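Putative acyl-CoA thioester hydrolase YbhC (PDB 3GRH) is a putative thioesterase of the outer membrane that belongs to the pectinesterase family but neither binds pectin nor has pectinesterase activity. Local coordinates at residues 286-291 and 319-324; 52-57 and 267-272. One frame throughout, in Å; residues are numbered along the deposited sequence.

Contact 1. Residues 286-291 and 319-324; sequences GAVVFD and YGFLAV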
# COMPACT_ATOMS: atom_id res chain seq x y z
N GLY A 286 1.43 9.05 0.22
CA GLY A 286 1.09 8.87 1.62
C GLY A 286 2.34 8.36 2.29
O GLY A 286 3.26 7.87 1.63
N ALA A 287 2.38 8.47 3.61
CA ALA A 287 3.44 7.98 4.39
C ALA A 287 3.03 6.59 4.89
O ALA A 287 2.02 6.47 5.65
CB ALA A 287 3.63 8.85 5.55
N VAL A 288 3.75 5.57 4.47
CA VAL A 288 3.36 4.18 4.81
C VAL A 288 4.56 3.51 5.38
O VAL A 288 5.63 3.55 4.77
CB VAL A 288 2.88 3.37 3.60
CG1 VAL A 288 2.26 2.04 4.11
CG2 VAL A 288 1.86 4.21 2.80
N VAL A 289 4.42 2.84 6.52
CA VAL A 289 5.45 2.02 7.13
C VAL A 289 5.03 0.57 7.04
O VAL A 289 3.92 0.27 7.44
CB VAL A 289 5.71 2.43 8.56
CG1 VAL A 289 6.64 1.39 9.24
CG2 VAL A 289 6.29 3.85 8.72
N PHE A 290 5.87 -0.27 6.47
CA PHE A 290 5.65 -1.72 6.34
C PHE A 290 6.62 -2.36 7.27
O PHE A 290 7.81 -2.21 7.09
CB PHE A 290 5.99 -2.17 4.92
CG PHE A 290 5.12 -1.59 3.88
CD1 PHE A 290 3.94 -2.24 3.57
CD2 PHE A 290 5.47 -0.45 3.18
CE1 PHE A 290 3.11 -1.77 2.61
CE2 PHE A 290 4.60 0.03 2.20
CZ PHE A 290 3.40 -0.64 1.96
N ASP A 291 6.15 -3.09 8.27
CA ASP A 291 7.02 -3.78 9.23
C ASP A 291 6.71 -5.28 9.18
O ASP A 291 5.53 -5.68 9.21
CB ASP A 291 6.89 -3.21 10.60
CG ASP A 291 8.01 -3.65 11.57
OD1 ASP A 291 8.00 -3.14 12.72
OD2 ASP A 291 8.90 -4.47 11.24
N TYR A 319 8.71 12.15 3.39
CA TYR A 319 8.44 10.78 3.79
C TYR A 319 7.42 10.19 2.94
O TYR A 319 6.29 10.71 2.86
CB TYR A 319 8.03 10.69 5.28
CG TYR A 319 9.11 11.16 6.16
CD1 TYR A 319 10.21 10.40 6.31
CD2 TYR A 319 9.14 12.42 6.72
CE1 TYR A 319 11.27 10.81 7.02
CE2 TYR A 319 10.27 12.85 7.43
CZ TYR A 319 11.33 12.01 7.56
OH TYR A 319 12.47 12.34 8.28
N GLY A 320 7.84 9.09 2.24
CA GLY A 320 7.01 8.25 1.47
C GLY A 320 6.81 6.87 2.08
O GLY A 320 6.12 6.78 3.07
N PHE A 321 7.53 5.90 1.58
CA PHE A 321 7.42 4.52 2.02
C PHE A 321 8.57 4.07 2.83
O PHE A 321 9.71 4.37 2.46
CB PHE A 321 7.23 3.57 0.85
CG PHE A 321 6.02 3.81 -0.02
CD1 PHE A 321 4.93 4.50 0.38
CD2 PHE A 321 5.97 3.21 -1.22
CE1 PHE A 321 3.81 4.73 -0.49
CE2 PHE A 321 4.90 3.46 -2.11
CZ PHE A 321 3.83 4.18 -1.74
N LEU A 322 8.34 3.30 3.92
CA LEU A 322 9.46 2.72 4.66
C LEU A 322 9.17 1.25 4.77
O LEU A 322 8.07 0.93 5.20
CB LEU A 322 9.53 3.25 6.08
CG LEU A 322 10.54 2.65 7.00
CD1 LEU A 322 11.94 2.94 6.39
CD2 LEU A 322 10.38 3.30 8.41
N ALA A 323 10.08 0.38 4.33
CA ALA A 323 9.94 -1.06 4.56
C ALA A 323 11.05 -1.42 5.52
O ALA A 323 12.22 -1.16 5.23
CB ALA A 323 10.11 -1.77 3.24
N VAL A 324 10.67 -1.96 6.66
CA VAL A 324 11.60 -2.32 7.76
C VAL A 324 11.39 -3.73 8.17
O VAL A 324 10.26 -4.19 8.29
CB VAL A 324 11.50 -1.26 8.92
CG1 VAL A 324 10.13 -1.18 9.44
CG2 VAL A 324 12.48 -1.57 10.01
O HOH W 1 3.78 11.12 1.14
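Val288 and Phe321 begin a run of parallel pairs in which strands 287-291 and 321-324 lie 4.7 Å apart at an angle of 9°, as neighbouring coils of the right-handed parallel beta-helix of the pectinesterase family. Four backbone hydrogen bonds join them. Val288 N donates to Gly320 O, and Leu322 N to Val288 O; Phe290 N donates to Leu322 O at 2.8 Å, and Val324 N to Phe290 O.

Side chains of paired residues lie on the same face of the sheet. Val288, Phe290, Phe321 and Ala323 share the face turned to the helix interior. CG2 of Val288 meets CE1 of Phe321 obliquely at 3.9 Å. Along its own strand, CG1 of Val288 sits 3.5 Å above the plane of the Phe290 ring, near its rim. Phe295 meets this ring edge-to-face. On the outer face, Val289 CG2 and Leu322 CD2 lie side by side at 4.1 Å. Asp291, its CG anti to the backbone N (chi1 -166°), sets its carboxylate across the Val324 side chain. With an alanine here the carboxylate is gone, and the Val324 methyl would probably be left less covered. Val324 CG1 lies 3.9 Å from Asp291 CG and 3.5 Å from Phe290 O.

Contact 2. Residues 52-57 and 267-272; sequences HYFASL and RTLVTN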
# COMPACT_ATOMS: atom_id res chain seq x y z
N HIS A 52 9.63 9.21 12.41
CA HIS A 52 9.73 10.31 11.47
C HIS A 52 8.72 10.23 10.40
O HIS A 52 8.08 11.25 9.99
CB HIS A 52 11.18 10.35 10.90
CG HIS A 52 12.17 10.94 11.84
ND1 HIS A 52 12.78 10.20 12.83
CD2 HIS A 52 12.70 12.18 11.93
CE1 HIS A 52 13.60 10.96 13.52
NE2 HIS A 52 13.59 12.17 13.00
N TYR A 53 8.45 9.02 9.94
CA TYR A 53 7.38 8.86 8.90
C TYR A 53 6.02 9.20 9.41
O TYR A 53 5.14 9.63 8.66
CB TYR A 53 7.35 7.44 8.28
CG TYR A 53 8.37 7.17 7.22
CD1 TYR A 53 9.70 7.01 7.53
CD2 TYR A 53 8.02 7.08 5.89
CE1 TYR A 53 10.66 6.85 6.59
CE2 TYR A 53 8.97 6.87 4.95
CZ TYR A 53 10.32 6.76 5.29
OH TYR A 53 11.28 6.62 4.29
N PHE A 54 5.85 9.05 10.74
CA PHE A 54 4.55 9.23 11.37
C PHE A 54 4.43 10.55 12.12
O PHE A 54 3.48 10.77 12.84
CB PHE A 54 4.21 8.06 12.28
CG PHE A 54 3.89 6.78 11.57
CD1 PHE A 54 3.52 6.75 10.27
CD2 PHE A 54 3.85 5.63 12.30
CE1 PHE A 54 3.18 5.51 9.64
CE2 PHE A 54 3.54 4.46 11.71
CZ PHE A 54 3.19 4.44 10.36
N ALA A 55 5.36 11.46 11.89
CA ALA A 55 5.37 12.73 12.58
C ALA A 55 4.10 13.51 12.37
O ALA A 55 3.47 13.39 11.30
CB ALA A 55 6.54 13.51 12.09
N SER A 56 3.67 14.26 13.39
CA SER A 56 2.48 15.16 13.24
C SER A 56 2.84 16.42 12.44
O SER A 56 4.01 16.66 12.14
CB SER A 56 1.94 15.58 14.61
OG SER A 56 2.83 16.44 15.25
N LEU A 57 1.86 17.24 12.06
CA LEU A 57 2.27 18.56 11.49
C LEU A 57 2.12 19.74 12.43
O LEU A 57 2.90 20.69 12.35
CB LEU A 57 1.65 18.88 10.12
CG LEU A 57 2.34 20.03 9.35
CD1 LEU A 57 3.80 20.27 9.75
CD2 LEU A 57 2.28 19.78 7.82
N ARG A 267 -1.11 8.80 7.10
CA ARG A 267 -0.17 7.83 7.62
C ARG A 267 -0.83 6.45 7.79
O ARG A 267 -1.92 6.34 8.34
CB ARG A 267 0.27 8.27 9.00
CG ARG A 267 0.99 9.58 8.95
CD ARG A 267 1.10 10.28 10.27
NE ARG A 267 -0.18 10.74 10.78
CZ ARG A 267 -0.35 11.42 11.90
NH1 ARG A 267 0.68 11.73 12.65
NH2 ARG A 267 -1.57 11.81 12.27
N THR A 268 -0.12 5.45 7.30
CA THR A 268 -0.57 4.04 7.34
C THR A 268 0.51 3.16 7.90
O THR A 268 1.67 3.28 7.50
CB THR A 268 -0.95 3.60 5.88
OG1 THR A 268 -1.91 4.54 5.34
CG2 THR A 268 -1.54 2.23 5.82
N LEU A 269 0.14 2.20 8.74
CA LEU A 269 1.06 1.18 9.25
C LEU A 269 0.58 -0.17 8.78
O LEU A 269 -0.55 -0.56 9.11
CB LEU A 269 1.08 1.19 10.80
CG LEU A 269 1.96 0.12 11.42
CD1 LEU A 269 3.38 0.35 11.00
CD2 LEU A 269 1.75 0.16 12.88
N VAL A 270 1.43 -0.90 8.07
CA VAL A 270 1.10 -2.27 7.59
C VAL A 270 2.09 -3.21 8.28
O VAL A 270 3.31 -3.03 8.17
CB VAL A 270 1.29 -2.38 6.08
CG1 VAL A 270 1.00 -3.85 5.55
CG2 VAL A 270 0.45 -1.36 5.34
N THR A 271 1.59 -4.13 9.10
CA THR A 271 2.41 -5.05 9.83
C THR A 271 2.04 -6.52 9.57
O THR A 271 0.83 -6.84 9.38
CB THR A 271 2.29 -4.81 11.34
OG1 THR A 271 0.91 -4.83 11.77
CG2 THR A 271 2.89 -3.42 11.71
N ASN A 272 3.05 -7.40 9.55
CA ASN A 272 2.77 -8.81 9.61
C ASN A 272 1.92 -9.29 8.44
O ASN A 272 1.14 -10.19 8.61
CB ASN A 272 2.12 -9.20 10.92
CG ASN A 272 2.89 -8.76 12.08
OD1 ASN A 272 2.37 -8.17 13.10
ND2 ASN A 272 4.13 -9.03 11.99
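Phe54 and Arg267 cross obliquely where the chain leaves helix 50-53 and settles on the outside of the parallel beta-helix, against strand 267-271. The ring plane of Phe54 and the guanidinium plane of Arg267 stand 84° apart, so the two groups do not stack. The aliphatic part of the arginine does the packing instead. Arg267 CB comes within 3.8 Å of Phe54 CD1, and Arg267 CD lies 3.5 Å from Phe54 O. The chain then bends at chi3 (-67°), which carries the guanidinium round to the backbone of Phe54. There Arg267 NH1 donates to Phe54 O over 3.0 Å. The acceptor lies close to the guanidinium plane, but the donor stands about 40° out of the carbonyl plane. NH2 of the same arginine forms a salt bridge with Asp233, so one side chain links the segment after the helix to an acidic residue of the beta-helix.

The far end of the Phe54 ring reaches along the strand. Leu269 crosses it at about a right angle, with Leu269 CB 3.9 Å from Phe54 CZ. Trp64 and Val289 also touch Phe54, which is buried. The contact thus fastens the N-terminal region to the outside of the beta-helix, away from the annotated sites. Between Arg267 and Leu269, the carbonyl of Thr268 meets the ring at its edge, in plane, with Thr268 O 3.4 Å from Phe54 CZ.

How the contacts relate
The centres of the two contacts lie 7 Å apart on the same parallel sheet of the beta-helix. Strands 267-271, 287-291 and 321-324 are consecutive in it, so contact 1 continues the sheet from the strand used in contact 2. Val289 O with Val270 N and Asp291 N with Val270 O are probable hydrogen bonds between the contacts. Along the chain, contact 2 closes before contact 1 opens. Contact 1 joins adjacent coils, whereas contact 2 spans 210 residues to bring an N-terminal segment back onto the sheet. That segment also reaches contact 1: Tyr53 packs on Gly320 and edge-to-face on Tyr319. Early sequence thus lies across several later coils.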